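Local atomic coordinates of P-granule scaffold (Caenorhabditis japonica, PDB entry 5W4A), a protein that probably helps to build germline P granules as a scaffold and takes part in the mRNA repression linked to them. Residues Y17-P20 with N21-L24; Y173-T176 with K177-L181. All blocks are in the same frame, centred on the assembly; numbering follows the deposited sequence.

Interaction 1 starts the helix 20-28 and interaction 2 finishes the helix 169-179, so both are local contacts at helix ends, each partly buried. The two touch directly: F18 and F19 of interaction 1 pack on V174 and F175 of interaction 2, and L22 reaches V174. This shared aromatic and aliphatic face is the core side of both. Their outer sides differ. Interaction 1 has a proline in its first turn and rests on backbone bonds with little side-chain contact of its own. Interaction 2 adds a lysine lying over a tyrosine ring, a bridging water and a glycine turn that reaches the surface, where two ethanediol molecules sit.

Interaction 1: Y17-P20 with N21-L24; sequences YFFP and NLAL
The F19 ring meets L22 obliquely, the methyl CD2 of the leucine lying 4.4 Å from CD1 of the ring. The Y17 and F18 rings just before it meet edge against face: CD2 of Y17 stands 3.5 Å above the plane of the F18 ring, over its centre, while CD1 of F18 lies in plane at the edge of the Y17 ring. F18 and F19 both make edge-to-face pairs with F175, and the Y17 hydroxyl is hydrogen-bonded to D79 on helix 71-84.

At the base of the F19 and L22 side chains, CB of F19 and CB of L22 come within 4.0 Å. With its CG anti to the carbonyl carbon (chi1 -61°), F19 sends its ring away from the new helix and into the core, against F170 and V174. L22 turns its own branch toward F170 as well.

Two backbone bonds start the helix. A23 N donates to F19 O over 3.0 Å, nearly in line with the carbonyl, and L24 N donates to P20 O with a similarly straight N-H, though it approaches tilted from the carbonyl plane. CB of A23 also rests 3.6 Å from P20 O. The P20 ring rests on V9 and F11 of strand 9-11. ND2 of N21 donates to I63 O, tying the first turn to the end of helix 57-64.

Together these features make a helix N-terminus with F19 as the N-cap and proline in the first position after it. Proline suits that position because it has no N-H, and a first-turn N-H would find no carbonyl one turn back within the helix.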
loop_
_atom_site.group_PDB
_atom_site.type_symbol
_atom_site.label_atom_id
_atom_site.label_comp_id
_atom_site.label_asym_id
_atom_site.label_seq_id
_atom_site.Cartn_x
_atom_site.Cartn_y
_atom_site.Cartn_z
ATOM N N TYR C 17 -13.426 8.260 2.633
ATOM C CA TYR C 17 -14.043 7.911 1.353
ATOM C C TYR C 17 -15.395 7.237 1.578
ATOM O O TYR C 17 -16.411 7.650 1.004
ATOM C CB TYR C 17 -13.130 6.989 0.499
ATOM C CG TYR C 17 -13.890 6.543 -0.695
ATOM C CD1 TYR C 17 -14.208 7.440 -1.715
ATOM C CD2 TYR C 17 -14.410 5.255 -0.760
ATOM C CE1 TYR C 17 -15.026 7.086 -2.758
ATOM C CE2 TYR C 17 -15.212 4.880 -1.806
ATOM C CZ TYR C 17 -15.517 5.797 -2.805
ATOM O OH TYR C 17 -16.314 5.459 -3.860
ATOM N N PHE C 18 -15.425 6.217 2.441
ATOM C CA PHE C 18 -16.577 5.315 2.534
ATOM C C PHE C 18 -17.699 5.849 3.423
ATOM O O PHE C 18 -18.833 5.379 3.313
ATOM C CB PHE C 18 -16.131 3.951 3.077
ATOM C CG PHE C 18 -15.320 3.130 2.105
ATOM C CD1 PHE C 18 -13.931 3.120 2.164
ATOM C CD2 PHE C 18 -15.955 2.351 1.132
ATOM C CE1 PHE C 18 -13.194 2.365 1.270
ATOM C CE2 PHE C 18 -15.216 1.588 0.246
ATOM C CZ PHE C 18 -13.838 1.607 0.299
ATOM N N PHE C 19 -17.417 6.813 4.311
ATOM C CA PHE C 19 -18.369 7.232 5.350
ATOM C C PHE C 19 -18.514 8.759 5.472
ATOM O O PHE C 19 -18.499 9.304 6.577
ATOM C CB PHE C 19 -17.942 6.641 6.692
ATOM C CG PHE C 19 -17.907 5.124 6.709
ATOM C CD1 PHE C 19 -19.076 4.411 6.711
ATOM C CD2 PHE C 19 -16.690 4.440 6.683
ATOM C CE1 PHE C 19 -19.057 2.999 6.719
ATOM C CE2 PHE C 19 -16.662 3.050 6.686
ATOM C CZ PHE C 19 -17.861 2.342 6.700
ATOM N N PRO C 20 -18.702 9.473 4.371
ATOM C CA PRO C 20 -18.813 10.948 4.516
ATOM C C PRO C 20 -19.977 11.436 5.370
ATOM O O PRO C 20 -19.792 12.395 6.135
ATOM C CB PRO C 20 -18.951 11.428 3.069
ATOM C CG PRO C 20 -19.424 10.254 2.301
ATOM C CD PRO C 20 -18.794 9.077 2.948
ATOM N N ASN C 21 -21.172 10.829 5.280
ATOM C CA ASN C 21 -22.271 11.342 6.096
ATOM C C ASN C 21 -22.072 10.992 7.569
ATOM O O ASN C 21 -22.535 11.738 8.441
ATOM C CB ASN C 21 -23.610 10.810 5.570
ATOM C CG ASN C 21 -24.800 11.559 6.133
ATOM O OD1 ASN C 21 -24.772 12.793 6.264
ATOM N ND2 ASN C 21 -25.874 10.827 6.426
ATOM N N LEU C 22 -21.372 9.891 7.872
ATOM C CA LEU C 22 -21.057 9.578 9.267
ATOM C C LEU C 22 -20.092 10.607 9.837
ATOM O O LEU C 22 -20.242 11.055 10.983
ATOM C CB LEU C 22 -20.469 8.170 9.372
ATOM C CG LEU C 22 -20.005 7.704 10.756
ATOM C CD1 LEU C 22 -21.186 7.589 11.692
ATOM C CD2 LEU C 22 -19.299 6.358 10.669
ATOM N N ALA C 23 -19.065 10.957 9.062
ATOM C CA ALA C 23 -18.124 11.981 9.493
ATOM C C ALA C 23 -18.838 13.305 9.754
ATOM O O ALA C 23 -18.612 13.953 10.775
ATOM C CB ALA C 23 -17.042 12.142 8.432
ATOM N N LEU C 24 -19.670 13.734 8.815
ATOM C CA LEU C 24 -20.388 14.983 8.971
ATOM C C LEU C 24 -21.297 14.929 10.190
ATOM O O LEU C 24 -21.362 15.894 10.964
ATOM C CB LEU C 24 -21.213 15.265 7.714
ATOM C CG LEU C 24 -22.086 16.531 7.796
ATOM C CD1 LEU C 24 -21.238 17.793 8.065
ATOM C CD2 LEU C 24 -22.872 16.699 6.513
#

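Interaction 2: Y173-T176 with K177-L181; sequences YVFT and KILGL. With EDO (1,2-ethanediol), chain T; EDO (1,2-ethanediol), chain Q.
K177 lies alongside Y173 and points the same way, with its CG over one face of the tyrosine ring. This CH-pi contact brings CG of K177 to 4.1 Å from the centroid of the Y173 ring, offset toward the rim, and CD of K177 continues to 3.8 Å from Y173 OH. Bends at chi2 and chi3 (-75° and -65°) turn the lysine chain to run alongside the ring toward its hydroxyl end. One water, in plane at the ring edge, bridges the two polar ends: it lies 2.7 Å from Y173 OH and accepts a weak bond from NZ of K177. R194 NE holds the same hydroxyl, and K177 also makes a cation-pi contact with Y46.

Regular helical bonds run beneath, from K177 N to Y173 O, I178 N to V174 O and L179 N to F175 O. The helix is then closed by a Schellman motif. G180 takes a positive phi of 66°, and L181 N turns back to T176 O over 3.0 Å, using a lone pair in the carbonyl plane.

Apolar contacts follow the same spacing. CB of L181 comes within 4.2 Å of CG2 of T176, the hydrophobic pair that commonly accompanies such a turn. V174 and I178 meet through their CG1 atoms and both face helix 42-47, whereas F175 and L179 touch through CD1 atoms and pack on L84. T176 turns its OG1 to A172 O, one turn back.

At the solvent side, I178 O accepts bonds from two ethanediol molecules, probably from the crystallisation liquor, the nearer through O2 at 3.0 Å.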
loop_
_atom_site.group_PDB
_atom_site.type_symbol
_atom_site.label_atom_id
_atom_site.label_comp_id
_atom_site.label_asym_id
_atom_site.label_seq_id
_atom_site.Cartn_x
_atom_site.Cartn_y
_atom_site.Cartn_z
ATOM N N TYR C 173 -10.954 2.156 10.666
ATOM C CA TYR C 173 -11.465 2.031 12.033
ATOM C C TYR C 173 -12.955 1.714 12.047
ATOM O O TYR C 173 -13.399 0.832 12.793
ATOM C CB TYR C 173 -11.174 3.314 12.818
ATOM C CG TYR C 173 -11.528 3.177 14.280
ATOM C CD1 TYR C 173 -10.758 2.359 15.103
ATOM C CD2 TYR C 173 -12.633 3.794 14.811
ATOM C CE1 TYR C 173 -11.063 2.180 16.423
ATOM C CE2 TYR C 173 -12.939 3.642 16.194
ATOM C CZ TYR C 173 -12.145 2.824 16.961
ATOM O OH TYR C 173 -12.397 2.586 18.306
ATOM N N VAL C 174 -13.747 2.438 11.250
ATOM C CA VAL C 174 -15.185 2.170 11.178
ATOM C C VAL C 174 -15.441 0.743 10.722
ATOM O O VAL C 174 -16.235 0.020 11.335
ATOM C CB VAL C 174 -15.889 3.172 10.251
ATOM C CG1 VAL C 174 -17.368 2.824 10.100
ATOM C CG2 VAL C 174 -15.763 4.628 10.767
ATOM N N PHE C 175 -14.790 0.307 9.633
ATOM C CA PHE C 175 -14.981 -1.082 9.183
ATOM C C PHE C 175 -14.594 -2.076 10.272
ATOM O O PHE C 175 -15.276 -3.087 10.466
ATOM C CB PHE C 175 -14.172 -1.379 7.910
ATOM C CG PHE C 175 -14.773 -0.811 6.630
ATOM C CD1 PHE C 175 -16.039 -1.214 6.195
ATOM C CD2 PHE C 175 -14.052 0.090 5.825
ATOM C CE1 PHE C 175 -16.600 -0.721 5.005
ATOM C CE2 PHE C 175 -14.609 0.568 4.623
ATOM C CZ PHE C 175 -15.882 0.181 4.227
ATOM N N THR C 176 -13.487 -1.831 10.969
ATOM C CA THR C 176 -13.074 -2.732 12.035
ATOM C C THR C 176 -14.155 -2.840 13.101
ATOM O O THR C 176 -14.485 -3.947 13.553
ATOM C CB THR C 176 -11.754 -2.247 12.634
ATOM O OG1 THR C 176 -10.700 -2.421 11.667
ATOM C CG2 THR C 176 -11.393 -3.002 13.892
ATOM N N LYS C 177 -14.735 -1.706 13.500
ATOM C CA LYS C 177 -15.781 -1.704 14.523
ATOM C C LYS C 177 -17.023 -2.447 14.040
ATOM O O LYS C 177 -17.566 -3.302 14.762
ATOM C CB LYS C 177 -16.142 -0.256 14.907
ATOM C CG LYS C 177 -15.085 0.511 15.707
ATOM C CD LYS C 177 -15.021 0.075 17.168
ATOM C CE LYS C 177 -16.305 0.419 17.906
ATOM N NZ LYS C 177 -16.199 0.166 19.369
ATOM N N ILE C 178 -17.501 -2.139 12.817
ATOM C CA ILE C 178 -18.785 -2.669 12.355
ATOM C C ILE C 178 -18.689 -4.139 11.982
ATOM O O ILE C 178 -19.643 -4.901 12.194
ATOM C CB ILE C 178 -19.307 -1.825 11.177
ATOM C CG1 ILE C 178 -19.600 -0.408 11.663
ATOM C CG2 ILE C 178 -20.523 -2.482 10.513
ATOM C CD1 ILE C 178 -20.757 -0.317 12.646
ATOM N N LEU C 179 -17.562 -4.568 11.422
ATOM C CA LEU C 179 -17.387 -5.946 10.998
ATOM C C LEU C 179 -16.776 -6.826 12.068
ATOM O O LEU C 179 -16.544 -8.007 11.798
ATOM C CB LEU C 179 -16.522 -5.996 9.744
ATOM C CG LEU C 179 -17.148 -5.267 8.551
ATOM C CD1 LEU C 179 -16.168 -5.295 7.402
ATOM C CD2 LEU C 179 -18.502 -5.848 8.168
ATOM N N GLY C 180 -16.452 -6.275 13.230
ATOM C CA GLY C 180 -15.910 -7.087 14.311
ATOM C C GLY C 180 -14.546 -7.659 13.997
ATOM O O GLY C 180 -14.278 -8.827 14.299
ATOM N N LEU C 181 -13.668 -6.867 13.392
ATOM C CA LEU C 181 -12.375 -7.385 12.980
ATOM C C LEU C 181 -11.312 -7.322 14.068
ATOM O O LEU C 181 -10.203 -7.824 13.845
ATOM C CB LEU C 181 -11.868 -6.628 11.734
ATOM C CG LEU C 181 -12.883 -6.620 10.583
ATOM C CD1 LEU C 181 -12.353 -5.807 9.419
ATOM C CD2 LEU C 181 -13.237 -8.019 10.132
HETATM C C1 EDO T . -19.773 -6.652 15.257
HETATM O O1 EDO T . -20.671 -7.732 14.974
HETATM C C2 EDO T . -20.512 -5.324 15.478
HETATM O O2 EDO T . -21.555 -5.081 14.512
HETATM C C1 EDO Q . -22.005 -6.628 9.806
HETATM O O1 EDO Q . -21.379 -7.297 10.915
HETATM C C2 EDO Q . -23.427 -6.205 10.162
HETATM O O2 EDO Q . -23.410 -5.022 10.970
HETATM O O HOH W 1 -14.746 3.294 19.345
#